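Local coordinates for protein putative dehydratase (Mesorhizobium loti, PDB 2POZ) that is of unknown function but belongs to the mandelate racemase/muconate lactonizing enzyme family and probably acts as a lyase, perhaps a dehydratase, at residues 159-164 and 216-221; 169-174 and 205-210; 21-26 and 97-102. One frame throughout, in Å; residues are numbered along the deposited sequence.

Contact 1. Residues 159-164 and 216-221; sequences YPLAQR and IRFCRK
In the C-terminal barrel domain of this enolase-superfamily protein, Pro160 and Leu161 meet the ring of Phe218. The first two residues lie in the loop that follows barrel strand 155-158. Phe218 belongs to helix 212-222 in the outer layer. The backbones stay well apart, with 10.7 Å between Leu161 CA and Phe218 CA. The phenylalanine side chain spans about half of that gap, and Pro160 and Leu161 supply the rest. Its CG stands anti to the backbone N (chi1 -177°), which sends the ring out from the helix toward the loop. Two neighbouring ring atoms make the contact. Phe218 CZ lies 4.3 Å from Pro160 CG, on the pyrrolidine ring. Phe218 CE2 lies 4.4 Å from Leu161 CD2, one of the two leucine methyls. Both partners approach the ring obliquely.

Helix 179-196 helps to close the group, because Ala185 touches both Leu161 and Phe218. Leu206 also touches both residues, from the loop after strand 201-205. The loop has its own polar anchor on helix 179-196: Arg188 NH1 hydrogen-bonds to the carbonyl oxygens of Pro160 and Ala162. Tyr159 contributes differently. Its ring has Leu161 N over one face, 4.0 Å above the plane, and its hydroxyl is hydrogen-bonded to Val172 N.

No hydrogen bond or salt bridge joins the two segments, and they bury just 87 Å² between them. All three touching residues are buried. The link is purely apolar: loose van der Waals contact between buried groups, with no bond to fix the angle of the ring.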
ATOM      1  N   TYR A 159      11.744  20.049 -28.103  1.00 16.09           N
ATOM      2  CA  TYR A 159      12.200  20.324 -26.741  1.00 14.92           C
ATOM      3  C   TYR A 159      12.127  21.844 -26.594  1.00 15.71           C
ATOM      4  O   TYR A 159      12.891  22.569 -27.227  1.00 19.48           O
ATOM      5  CB  TYR A 159      13.645  19.823 -26.601  1.00 14.33           C
ATOM      6  CG  TYR A 159      14.307  20.106 -25.273  1.00 16.13           C
ATOM      7  CD1 TYR A 159      13.878  19.472 -24.101  1.00 14.49           C
ATOM      8  CD2 TYR A 159      15.383  20.993 -25.188  1.00 16.22           C
ATOM      9  CE1 TYR A 159      14.508  19.711 -22.877  1.00 13.68           C
ATOM     10  CE2 TYR A 159      16.023  21.241 -23.971  1.00 15.94           C
ATOM     11  CZ  TYR A 159      15.580  20.593 -22.821  1.00 13.96           C
ATOM     12  OH  TYR A 159      16.229  20.812 -21.631  1.00 12.86           O
ATOM     13  N   PRO A 160      11.207  22.348 -25.758  1.00 15.22           N
ATOM     14  CA  PRO A 160      11.063  23.795 -25.575  1.00 12.72           C
ATOM     15  C   PRO A 160      11.830  24.426 -24.423  1.00 13.24           C
ATOM     16  O   PRO A 160      11.693  25.627 -24.174  1.00 12.03           O
ATOM     17  CB  PRO A 160       9.567  23.944 -25.375  1.00 15.95           C
ATOM     18  CG  PRO A 160       9.277  22.773 -24.461  1.00 13.45           C
ATOM     19  CD  PRO A 160      10.092  21.630 -25.106  1.00 14.88           C
ATOM     20  N   LEU A 161      12.645  23.640 -23.727  1.00 13.30           N
ATOM     21  CA  LEU A 161      13.371  24.157 -22.574  1.00 12.85           C
ATOM     22  C   LEU A 161      14.842  24.527 -22.790  1.00 14.41           C
ATOM     23  O   LEU A 161      15.549  24.819 -21.826  1.00 12.66           O
ATOM     24  CB  LEU A 161      13.258  23.146 -21.415  1.00 12.60           C
ATOM     25  CG  LEU A 161      11.858  22.609 -21.073  1.00 10.57           C
ATOM     26  CD1 LEU A 161      11.941  21.608 -19.905  1.00  8.51           C
ATOM     27  CD2 LEU A 161      10.925  23.779 -20.715  1.00 10.74           C
ATOM     28  N   ALA A 162      15.314  24.532 -24.035  1.00 16.45           N
ATOM     29  CA  ALA A 162      16.727  24.851 -24.288  1.00 20.51           C
ATOM     30  C   ALA A 162      17.082  26.299 -23.941  1.00 23.32           C
ATOM     31  O   ALA A 162      16.294  27.218 -24.167  1.00 23.64           O
ATOM     32  CB  ALA A 162      17.089  24.561 -25.745  1.00 17.69           C
ATOM     33  N   GLN A 163      18.274  26.489 -23.389  1.00 24.62           N
ATOM     34  CA  GLN A 163      18.742  27.814 -23.015  1.00 28.46           C
ATOM     35  C   GLN A 163      19.978  28.160 -23.850  1.00 29.44           C
ATOM     36  O   GLN A 163      20.854  27.322 -24.043  1.00 26.59           O
ATOM     37  CB  GLN A 163      19.146  27.865 -21.536  1.00 30.43           C
ATOM     38  CG  GLN A 163      18.397  26.949 -20.579  1.00 35.11           C
ATOM     39  CD  GLN A 163      16.970  27.382 -20.320  1.00 38.20           C
ATOM     40  OE1 GLN A 163      16.648  28.575 -20.342  1.00 37.40           O
ATOM     41  NE2 GLN A 163      16.105  26.410 -20.046  1.00 40.96           N
ATOM     42  N   ARG A 164      20.058  29.398 -24.329  1.00 31.45           N
ATOM     43  CA  ARG A 164      21.209  29.838 -25.119  1.00 34.62           C
ATOM     44  C   ARG A 164      22.338  30.229 -24.163  1.00 35.35           C
ATOM     45  O   ARG A 164      22.187  31.166 -23.384  1.00 35.02           O
ATOM     46  CB  ARG A 164      20.824  31.047 -25.980  1.00 37.83           C
ATOM     47  CG  ARG A 164      21.776  31.320 -27.137  1.00 42.07           C
ATOM     48  CD  ARG A 164      21.319  30.591 -28.398  1.00 46.21           C
ATOM     49  NE  ARG A 164      22.295  30.655 -29.485  1.00 48.85           N
ATOM     50  CZ  ARG A 164      22.065  30.226 -30.725  1.00 51.00           C
ATOM     51  NH1 ARG A 164      20.888  29.704 -31.045  1.00 50.54           N
ATOM     52  NH2 ARG A 164      23.018  30.309 -31.646  1.00 52.67           N
ATOM     53  N   ILE A 216       4.817  20.359 -13.207  1.00 11.95           N
ATOM     54  CA  ILE A 216       3.367  20.216 -13.197  1.00 12.62           C
ATOM     55  C   ILE A 216       2.763  21.549 -13.649  1.00 12.48           C
ATOM     56  O   ILE A 216       1.885  21.586 -14.506  1.00 12.02           O
ATOM     57  CB  ILE A 216       2.866  19.871 -11.779  1.00 14.53           C
ATOM     58  CG1 ILE A 216       3.266  18.437 -11.426  1.00 15.69           C
ATOM     59  CG2 ILE A 216       1.350  20.044 -11.693  1.00 15.06           C
ATOM     60  CD1 ILE A 216       2.986  18.065  -9.989  1.00 18.27           C
ATOM     61  N   ARG A 217       3.263  22.641 -13.082  1.00 12.21           N
ATOM     62  CA  ARG A 217       2.776  23.965 -13.443  1.00 15.49           C
ATOM     63  C   ARG A 217       2.890  24.201 -14.951  1.00 13.25           C
ATOM     64  O   ARG A 217       1.942  24.656 -15.582  1.00 11.88           O
ATOM     65  CB  ARG A 217       3.562  25.034 -12.682  1.00 18.26           C
ATOM     66  CG  ARG A 217       3.256  26.471 -13.100  1.00 25.06           C
ATOM     67  CD  ARG A 217       3.957  27.446 -12.172  1.00 28.30           C
ATOM     68  NE  ARG A 217       3.175  27.694 -10.964  1.00 35.65           N
ATOM     69  CZ  ARG A 217       3.679  27.816  -9.738  1.00 34.16           C
ATOM     70  NH1 ARG A 217       4.986  27.706  -9.527  1.00 33.79           N
ATOM     71  NH2 ARG A 217       2.867  28.061  -8.722  1.00 33.06           N
ATOM     72  N   PHE A 218       4.045  23.876 -15.528  1.00 13.31           N
ATOM     73  CA  PHE A 218       4.263  24.069 -16.963  1.00 11.97           C
ATOM     74  C   PHE A 218       3.342  23.204 -17.834  1.00 13.22           C
ATOM     75  O   PHE A 218       2.805  23.681 -18.832  1.00 13.40           O
ATOM     76  CB  PHE A 218       5.726  23.781 -17.322  1.00 12.56           C
ATOM     77  CG  PHE A 218       6.059  24.029 -18.770  1.00 11.63           C
ATOM     78  CD1 PHE A 218       6.125  25.327 -19.272  1.00 13.16           C
ATOM     79  CD2 PHE A 218       6.306  22.970 -19.634  1.00 11.17           C
ATOM     80  CE1 PHE A 218       6.436  25.559 -20.620  1.00 13.40           C
ATOM     81  CE2 PHE A 218       6.616  23.193 -20.983  1.00 10.44           C
ATOM     82  CZ  PHE A 218       6.681  24.485 -21.472  1.00 12.11           C
ATOM     83  N   CYS A 219       3.156  21.942 -17.460  1.00 11.50           N
ATOM     84  CA  CYS A 219       2.299  21.049 -18.235  1.00 11.85           C
ATOM     85  C   CYS A 219       0.843  21.514 -18.210  1.00 13.72           C
ATOM     86  O   CYS A 219       0.118  21.381 -19.196  1.00 13.88           O
ATOM     87  CB  CYS A 219       2.411  19.618 -17.701  1.00 10.17           C
ATOM     88  SG  CYS A 219       4.044  18.869 -18.011  1.00 17.19           S
ATOM     89  N   ARG A 220       0.413  22.051 -17.080  1.00 14.08           N
ATOM     90  CA  ARG A 220      -0.954  22.542 -16.987  1.00 17.92           C
ATOM     91  C   ARG A 220      -1.105  23.782 -17.865  1.00 16.86           C
ATOM     92  O   ARG A 220      -2.132  23.974 -18.507  1.00 19.77           O
ATOM     93  CB  ARG A 220      -1.304  22.875 -15.535  1.00 15.43           C
ATOM     94  CG  ARG A 220      -1.557  21.636 -14.678  1.00 17.29           C
ATOM     95  CD  ARG A 220      -1.804  22.004 -13.218  1.00 19.23           C
ATOM     96  NE  ARG A 220      -2.175  20.831 -12.433  1.00 17.80           N
ATOM     97  CZ  ARG A 220      -2.044  20.744 -11.115  1.00 19.80           C
ATOM     98  NH1 ARG A 220      -1.547  21.769 -10.433  1.00 19.63           N
ATOM     99  NH2 ARG A 220      -2.394  19.629 -10.481  1.00 18.38           N
ATOM    100  N   LYS A 221      -0.071  24.617 -17.901  1.00 16.65           N
ATOM    101  CA  LYS A 221      -0.127  25.828 -18.706  1.00 17.87           C
ATOM    102  C   LYS A 221      -0.256  25.525 -20.191  1.00 18.17           C
ATOM    103  O   LYS A 221      -1.029  26.185 -20.882  1.00 19.79           O
ATOM    104  CB  LYS A 221       1.110  26.693 -18.461  1.00 18.89           C
ATOM    105  CG  LYS A 221       1.004  28.116 -19.006  1.00 21.89           C
ATOM    106  CD  LYS A 221       2.173  28.969 -18.524  1.00 22.45           C
ATOM    107  CE  LYS A 221       2.091  30.398 -19.059  1.00 25.01           C
ATOM    108  NZ  LYS A 221       0.833  31.093 -18.642  1.00 23.02           N
TER

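Contact 2. Residues 169-174 and 205-210; sequences LQHVTR and DLSGGL
This is a buried loop-to-loop contact at the C-terminal end of the barrel strands, where His171 and Val172 face Ser207 and Leu210. Enolase-superfamily barrels generally carry their active sites at this end. Residues 169-174 lead out of the small hairpin 163-165/168-170. Residues 205-210 connect strand 201-205 to helix 212-222.

The apolar half is Val172 against Leu210, whose side chains cross at about a right angle. Leu210 CD2 sits against both valine methyls, 3.9 Å from Val172 CG1 and 4.1 Å from Val172 CG2. The other half is looser. Ser207 OG approaches the His171 ring obliquely, 3.6 Å from His171 CD2, without a hydrogen bond. With OG opposite the backbone N (chi1 -162°), the serine turns its hydroxyl toward the imidazole.

The 205-210 loop is folded by a type I' beta turn from Leu206 to Gly209, closed by Gly209 N to Leu206 O at 2.9 Å. Lys83 NZ of a neighbouring subunit hydrogen-bonds to Ser207 O, so the turn also belongs to the octamer interface. An Asx turn overlaps its start: Ser207 N donates to Asp205 OD1 at 2.8 Å, from 52° out of the carboxylate plane.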
ATOM      1  N   LEU A 169      22.809  26.311 -27.812  1.00 30.78           N
ATOM      2  CA  LEU A 169      21.657  25.977 -26.991  1.00 29.66           C
ATOM      3  C   LEU A 169      21.981  24.684 -26.253  1.00 28.10           C
ATOM      4  O   LEU A 169      22.596  23.777 -26.817  1.00 27.94           O
ATOM      5  CB  LEU A 169      20.429  25.789 -27.881  1.00 29.65           C
ATOM      6  CG  LEU A 169      20.047  27.039 -28.681  1.00 29.84           C
ATOM      7  CD1 LEU A 169      19.252  26.646 -29.909  1.00 30.16           C
ATOM      8  CD2 LEU A 169      19.265  27.987 -27.798  1.00 27.99           C
ATOM      9  N   GLN A 170      21.583  24.604 -24.988  1.00 25.93           N
ATOM     10  CA  GLN A 170      21.849  23.409 -24.192  1.00 23.48           C
ATOM     11  C   GLN A 170      20.651  23.077 -23.318  1.00 21.42           C
ATOM     12  O   GLN A 170      19.777  23.918 -23.111  1.00 19.56           O
ATOM     13  CB  GLN A 170      23.072  23.632 -23.300  1.00 21.73           C
ATOM     14  CG  GLN A 170      22.924  24.805 -22.347  1.00 23.06           C
ATOM     15  CD  GLN A 170      24.166  25.031 -21.507  1.00 26.25           C
ATOM     16  OE1 GLN A 170      25.288  24.991 -22.017  1.00 26.64           O
ATOM     17  NE2 GLN A 170      23.972  25.286 -20.212  1.00 22.97           N
ATOM     18  N   HIS A 171      20.625  21.854 -22.796  1.00 19.16           N
ATOM     19  CA  HIS A 171      19.533  21.420 -21.932  1.00 17.49           C
ATOM     20  C   HIS A 171      19.470  22.214 -20.629  1.00 14.51           C
ATOM     21  O   HIS A 171      20.379  22.979 -20.295  1.00 11.86           O
ATOM     22  CB  HIS A 171      19.670  19.934 -21.581  1.00 19.03           C
ATOM     23  CG  HIS A 171      19.438  19.008 -22.734  1.00 22.63           C
ATOM     24  ND1 HIS A 171      20.399  18.749 -23.689  1.00 26.38           N
ATOM     25  CD2 HIS A 171      18.347  18.291 -23.092  1.00 23.12           C
ATOM     26  CE1 HIS A 171      19.908  17.911 -24.586  1.00 27.96           C
ATOM     27  NE2 HIS A 171      18.664  17.619 -24.248  1.00 25.56           N
ATOM     28  N   VAL A 172      18.392  21.993 -19.886  1.00 13.91           N
ATOM     29  CA  VAL A 172      18.178  22.647 -18.607  1.00 11.70           C
ATOM     30  C   VAL A 172      19.316  22.342 -17.639  1.00 12.59           C
ATOM     31  O   VAL A 172      19.822  21.219 -17.584  1.00 11.44           O
ATOM     32  CB  VAL A 172      16.859  22.167 -17.955  1.00 12.90           C
ATOM     33  CG1 VAL A 172      16.768  22.677 -16.528  1.00  7.68           C
ATOM     34  CG2 VAL A 172      15.662  22.649 -18.771  1.00 13.06           C
ATOM     35  N   THR A 173      19.712  23.352 -16.876  1.00 11.88           N
ATOM     36  CA  THR A 173      20.757  23.178 -15.885  1.00 12.48           C
ATOM     37  C   THR A 173      20.128  23.059 -14.493  1.00 11.08           C
ATOM     38  O   THR A 173      19.278  23.865 -14.104  1.00  8.04           O
ATOM     39  CB  THR A 173      21.757  24.361 -15.904  1.00 13.78           C
ATOM     40  OG1 THR A 173      22.552  24.290 -17.097  1.00 17.15           O
ATOM     41  CG2 THR A 173      22.680  24.305 -14.684  1.00 13.57           C
ATOM     42  N   ARG A 174      20.538  22.021 -13.769  1.00 10.09           N
ATOM     43  CA  ARG A 174      20.067  21.749 -12.415  1.00 10.19           C
ATOM     44  C   ARG A 174      18.547  21.849 -12.220  1.00 12.96           C
ATOM     45  O   ARG A 174      18.072  22.373 -11.206  1.00  9.98           O
ATOM     46  CB  ARG A 174      20.807  22.673 -11.431  1.00 12.62           C
ATOM     47  CG  ARG A 174      22.333  22.510 -11.491  1.00 12.66           C
ATOM     48  CD  ARG A 174      23.050  23.403 -10.486  1.00 13.84           C
ATOM     49  NE  ARG A 174      23.418  24.709 -11.027  1.00 14.34           N
ATOM     50  CZ  ARG A 174      24.435  24.930 -11.856  1.00 13.75           C
ATOM     51  NH1 ARG A 174      25.208  23.936 -12.265  1.00 16.82           N
ATOM     52  NH2 ARG A 174      24.694  26.163 -12.263  1.00 20.21           N
ATOM     53  N   ASP A 205       8.760  17.244 -25.642  1.00 13.80           N
ATOM     54  CA  ASP A 205       9.785  16.491 -24.926  1.00 13.32           C
ATOM     55  C   ASP A 205      10.436  17.425 -23.905  1.00 12.67           C
ATOM     56  O   ASP A 205      10.979  18.472 -24.273  1.00 11.68           O
ATOM     57  CB  ASP A 205      10.830  15.957 -25.917  1.00 13.73           C
ATOM     58  CG  ASP A 205      12.030  15.306 -25.225  1.00 16.53           C
ATOM     59  OD1 ASP A 205      11.914  14.884 -24.053  1.00 15.43           O
ATOM     60  OD2 ASP A 205      13.093  15.212 -25.867  1.00 14.82           O
ATOM     61  N   LEU A 206      10.353  17.060 -22.626  1.00  9.78           N
ATOM     62  CA  LEU A 206      10.943  17.870 -21.568  1.00 11.14           C
ATOM     63  C   LEU A 206      12.339  17.362 -21.206  1.00 10.29           C
ATOM     64  O   LEU A 206      13.088  18.024 -20.488  1.00 11.14           O
ATOM     65  CB  LEU A 206      10.035  17.885 -20.331  1.00  9.37           C
ATOM     66  CG  LEU A 206       8.628  18.452 -20.570  1.00 12.00           C
ATOM     67  CD1 LEU A 206       7.889  18.587 -19.236  1.00 13.90           C
ATOM     68  CD2 LEU A 206       8.721  19.810 -21.262  1.00 13.30           C
ATOM     69  N   SER A 207      12.676  16.181 -21.711  1.00 10.66           N
ATOM     70  CA  SER A 207      13.984  15.568 -21.486  1.00 11.69           C
ATOM     71  C   SER A 207      14.449  15.685 -20.037  1.00 12.53           C
ATOM     72  O   SER A 207      15.592  16.049 -19.781  1.00 13.60           O
ATOM     73  CB  SER A 207      15.022  16.221 -22.418  1.00 13.38           C
ATOM     74  OG  SER A 207      16.188  15.424 -22.561  1.00 12.07           O
ATOM     75  N   GLY A 208      13.563  15.374 -19.093  1.00 12.77           N
ATOM     76  CA  GLY A 208      13.926  15.453 -17.688  1.00 12.93           C
ATOM     77  C   GLY A 208      13.158  16.514 -16.917  1.00 15.27           C
ATOM     78  O   GLY A 208      12.917  16.365 -15.713  1.00 16.12           O
ATOM     79  N   GLY A 209      12.787  17.590 -17.610  1.00 14.49           N
ATOM     80  CA  GLY A 209      12.034  18.668 -16.993  1.00 13.00           C
ATOM     81  C   GLY A 209      12.736  19.453 -15.900  1.00 13.94           C
ATOM     82  O   GLY A 209      13.959  19.570 -15.865  1.00 14.33           O
ATOM     83  N   LEU A 210      11.934  20.000 -14.998  1.00 13.33           N
ATOM     84  CA  LEU A 210      12.432  20.789 -13.883  1.00 12.55           C
ATOM     85  C   LEU A 210      12.086  20.014 -12.616  1.00 13.16           C
ATOM     86  O   LEU A 210      11.976  18.789 -12.651  1.00 13.72           O
ATOM     87  CB  LEU A 210      11.721  22.141 -13.870  1.00 12.88           C
ATOM     88  CG  LEU A 210      11.611  22.857 -15.219  1.00 14.15           C
ATOM     89  CD1 LEU A 210      10.756  24.107 -15.043  1.00 14.74           C
ATOM     90  CD2 LEU A 210      12.996  23.209 -15.748  1.00 12.82           C
TER

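Contact 3. Residues 21-26 and 97-102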
ATOM      1  N   VAL A  21      27.672   4.611 -33.790  1.00 12.42           N
ATOM      2  CA  VAL A  21      28.602   3.545 -33.445  1.00 11.51           C
ATOM      3  C   VAL A  21      28.000   2.297 -34.067  1.00 12.86           C
ATOM      4  O   VAL A  21      26.878   1.912 -33.730  1.00 13.22           O
ATOM      5  CB  VAL A  21      28.718   3.388 -31.912  1.00 13.33           C
ATOM      6  CG1 VAL A  21      29.685   2.260 -31.561  1.00 10.93           C
ATOM      7  CG2 VAL A  21      29.205   4.711 -31.295  1.00 14.27           C
ATOM      8  N   LEU A  22      28.730   1.684 -34.993  1.00 10.08           N
ATOM      9  CA  LEU A  22      28.228   0.506 -35.679  1.00 10.98           C
ATOM     10  C   LEU A  22      29.100  -0.714 -35.466  1.00 10.56           C
ATOM     11  O   LEU A  22      30.275  -0.601 -35.129  1.00  9.91           O
ATOM     12  CB  LEU A  22      28.141   0.759 -37.187  1.00 12.69           C
ATOM     13  CG  LEU A  22      27.668   2.104 -37.729  1.00 15.99           C
ATOM     14  CD1 LEU A  22      27.754   2.045 -39.258  1.00 16.93           C
ATOM     15  CD2 LEU A  22      26.260   2.419 -37.273  1.00 14.90           C
ATOM     16  N   VAL A  23      28.505  -1.883 -35.675  1.00 11.32           N
ATOM     17  CA  VAL A  23      29.223  -3.135 -35.553  1.00 10.40           C
ATOM     18  C   VAL A  23      28.874  -3.988 -36.770  1.00 11.67           C
ATOM     19  O   VAL A  23      27.755  -3.935 -37.279  1.00  9.25           O
ATOM     20  CB  VAL A  23      28.842  -3.903 -34.256  1.00 11.43           C
ATOM     21  CG1 VAL A  23      27.388  -4.366 -34.312  1.00  8.83           C
ATOM     22  CG2 VAL A  23      29.765  -5.108 -34.078  1.00 13.51           C
ATOM     23  N   GLU A  24      29.856  -4.736 -37.259  1.00 10.35           N
ATOM     24  CA  GLU A  24      29.656  -5.619 -38.389  1.00 12.43           C
ATOM     25  C   GLU A  24      30.231  -6.963 -37.985  1.00 13.08           C
ATOM     26  O   GLU A  24      31.416  -7.060 -37.671  1.00 11.26           O
ATOM     27  CB  GLU A  24      30.396  -5.124 -39.632  1.00 16.34           C
ATOM     28  CG  GLU A  24      30.258  -6.083 -40.802  1.00 21.65           C
ATOM     29  CD  GLU A  24      31.160  -5.730 -41.970  1.00 25.91           C
ATOM     30  OE1 GLU A  24      32.404  -5.790 -41.817  1.00 27.08           O
ATOM     31  OE2 GLU A  24      30.615  -5.397 -43.041  1.00 27.06           O
ATOM     32  N   ILE A  25      29.394  -7.991 -37.992  1.00 12.63           N
ATOM     33  CA  ILE A  25      29.835  -9.330 -37.616  1.00 14.20           C
ATOM     34  C   ILE A  25      29.999 -10.182 -38.867  1.00 15.31           C
ATOM     35  O   ILE A  25      29.061 -10.335 -39.644  1.00 14.51           O
ATOM     36  CB  ILE A  25      28.807 -10.014 -36.679  1.00 15.43           C
ATOM     37  CG1 ILE A  25      28.650  -9.202 -35.389  1.00 14.71           C
ATOM     38  CG2 ILE A  25      29.247 -11.449 -36.370  1.00 13.44           C
ATOM     39  CD1 ILE A  25      27.538  -9.721 -34.471  1.00 14.92           C
ATOM     40  N   SER A  26      31.196 -10.736 -39.057  1.00 16.05           N
ATOM     41  CA  SER A  26      31.466 -11.587 -40.214  1.00 18.09           C
ATOM     42  C   SER A  26      31.501 -13.050 -39.790  1.00 16.41           C
ATOM     43  O   SER A  26      31.876 -13.356 -38.660  1.00 17.47           O
ATOM     44  CB  SER A  26      32.810 -11.212 -40.850  1.00 18.68           C
ATOM     45  OG  SER A  26      32.782  -9.886 -41.345  1.00 22.31           O
ATOM     46  N   GLU A  97      23.268  -7.846 -30.852  1.00 11.53           N
ATOM     47  CA  GLU A  97      22.037  -8.619 -31.012  1.00 10.84           C
ATOM     48  C   GLU A  97      21.368  -8.333 -32.363  1.00 11.83           C
ATOM     49  O   GLU A  97      20.861  -9.245 -33.012  1.00 11.21           O
ATOM     50  CB  GLU A  97      21.074  -8.314 -29.845  1.00 12.90           C
ATOM     51  CG  GLU A  97      19.862  -9.242 -29.767  1.00 12.81           C
ATOM     52  CD  GLU A  97      18.618  -8.647 -30.414  1.00 13.62           C
ATOM     53  OE1 GLU A  97      18.756  -7.797 -31.315  1.00 13.59           O
ATOM     54  OE2 GLU A  97      17.499  -9.044 -30.031  1.00 15.13           O
ATOM     55  N   GLN A  98      21.359  -7.065 -32.777  1.00 11.63           N
ATOM     56  CA  GLN A  98      20.778  -6.690 -34.066  1.00  9.85           C
ATOM     57  C   GLN A  98      21.519  -7.415 -35.193  1.00 10.09           C
ATOM     58  O   GLN A  98      20.905  -7.955 -36.109  1.00  9.78           O
ATOM     59  CB  GLN A  98      20.918  -5.186 -34.311  1.00 10.38           C
ATOM     60  CG  GLN A  98      20.004  -4.291 -33.492  1.00 11.44           C
ATOM     61  CD  GLN A  98      20.507  -2.862 -33.478  1.00 14.02           C
ATOM     62  OE1 GLN A  98      20.950  -2.346 -34.502  1.00 12.58           O
ATOM     63  NE2 GLN A  98      20.436  -2.215 -32.316  1.00 11.96           N
ATOM     64  N   ALA A  99      22.846  -7.398 -35.133  1.00  8.60           N
ATOM     65  CA  ALA A  99      23.655  -8.050 -36.163  1.00 10.96           C
ATOM     66  C   ALA A  99      23.381  -9.555 -36.212  1.00 11.72           C
ATOM     67  O   ALA A  99      23.455 -10.170 -37.278  1.00 14.09           O
ATOM     68  CB  ALA A  99      25.142  -7.795 -35.905  1.00  8.99           C
ATOM     69  N   LEU A 100      23.077 -10.147 -35.062  1.00 10.20           N
ATOM     70  CA  LEU A 100      22.798 -11.575 -35.026  1.00 11.43           C
ATOM     71  C   LEU A 100      21.494 -11.884 -35.751  1.00 10.98           C
ATOM     72  O   LEU A 100      21.434 -12.837 -36.526  1.00 10.57           O
ATOM     73  CB  LEU A 100      22.751 -12.065 -33.581  1.00  9.35           C
ATOM     74  CG  LEU A 100      24.134 -12.034 -32.923  1.00 12.42           C
ATOM     75  CD1 LEU A 100      24.022 -12.411 -31.447  1.00 11.23           C
ATOM     76  CD2 LEU A 100      25.067 -12.998 -33.659  1.00 10.42           C
ATOM     77  N   TRP A 101      20.453 -11.083 -35.510  1.00  9.48           N
ATOM     78  CA  TRP A 101      19.169 -11.295 -36.187  1.00 10.09           C
ATOM     79  C   TRP A 101      19.317 -11.028 -37.687  1.00 11.25           C
ATOM     80  O   TRP A 101      18.659 -11.664 -38.516  1.00 10.37           O
ATOM     81  CB  TRP A 101      18.078 -10.387 -35.606  1.00 10.69           C
ATOM     82  CG  TRP A 101      17.537 -10.890 -34.304  1.00 11.53           C
ATOM     83  CD1 TRP A 101      17.797 -10.398 -33.061  1.00 11.98           C
ATOM     84  CD2 TRP A 101      16.698 -12.040 -34.115  1.00 12.83           C
ATOM     85  NE1 TRP A 101      17.175 -11.171 -32.102  1.00 11.06           N
ATOM     86  CE2 TRP A 101      16.495 -12.185 -32.726  1.00 12.12           C
ATOM     87  CE3 TRP A 101      16.104 -12.963 -34.990  1.00 12.00           C
ATOM     88  CZ2 TRP A 101      15.722 -13.219 -32.187  1.00 11.37           C
ATOM     89  CZ3 TRP A 101      15.335 -13.991 -34.455  1.00 13.32           C
ATOM     90  CH2 TRP A 101      15.150 -14.108 -33.064  1.00 13.27           C
ATOM     91  N   ASP A 102      20.183 -10.084 -38.036  1.00 10.38           N
ATOM     92  CA  ASP A 102      20.421  -9.772 -39.443  1.00 11.85           C
ATOM     93  C   ASP A 102      20.981 -11.045 -40.113  1.00 12.07           C
ATOM     94  O   ASP A 102      20.537 -11.448 -41.189  1.00 10.17           O
ATOM     95  CB  ASP A 102      21.416  -8.611 -39.539  1.00 12.53           C
ATOM     96  CG  ASP A 102      21.472  -7.985 -40.924  1.00 16.41           C
ATOM     97  OD1 ASP A 102      20.493  -8.113 -41.702  1.00 16.12           O
ATOM     98  OD2 ASP A 102      22.500  -7.344 -41.223  1.00 17.81           O
TER
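Ile25 reaches Ala99 because its CG1 is anti to the carbonyl carbon (chi1 -61°) and its chain then runs on extended to CD1 (chi2 174°). The contact lies in the N-terminal capping domain of the enolase-superfamily fold, where helix 87-108 packs on the antiparallel sheet that contains strand 21-27. Both residues are buried. Ile25 CD1 comes to 3.4 Å from Ala99 CB, tighter than usual for two carbons. Ile25 CG1 follows at 3.8 Å from the same Ala99 CB, so the small methyl lies alongside the end of the isoleucine chain. Leu100 adds a second partner for the tip: its CD2 is 4.2 Å from Ile25 CD1, and the two side chains cross obliquely. Val23, two residues back on the same side of the strand, touches Ala99 CB through CG1 at 4.4 Å.

The small side chain of Ala99 lets strand and helix come close. The axes of segments 21-26 and 97-102 approach to 8.4 Å, at 41° between their N-to-C directions. No hydrogen bond crosses between the two segments, but polar residues tie the helix to the next strand of the sheet, 33-37. Gln98 OE1 accepts from Glu36 N, and Asp102 OD2 accepts from Ala34 N.

The side chain of Glu97 leaves the helix on the side away from the strand, and its carboxylate bonds to the barrel domain. Its two oxygens accept from Leu287 N and Met288 N, at the start of helix 287-298. That helix end would probably favour a negative charge on Glu97. The indole of Trp101 adds a weak third bond: Glu97 CD lies at the ring edge, in plane, and Trp101 NE1 is 3.0 Å from Glu97 OE2.

Contact 3 comes first along the chain and closes before the others begin. It lies in the N-terminal capping domain, on the opposite side of the chain's centre from contacts 1 and 2. Its centre is about 38 Å from that of contact 1 and about 33 Å from contact 2's. Contacts 1 and 2 share the barrel domain, with centres about 8 Å apart, and both segments of contact 2 fall between those of contact 1. They touch: the hairpin strands 163-165 and 168-170 pair through Gln163 and Gln170. Together they tie the segment after strand 155-158 to the loop after the adjacent strand 201-205 and to helix 212-222; contact 3 packs helix on sheet in another domain.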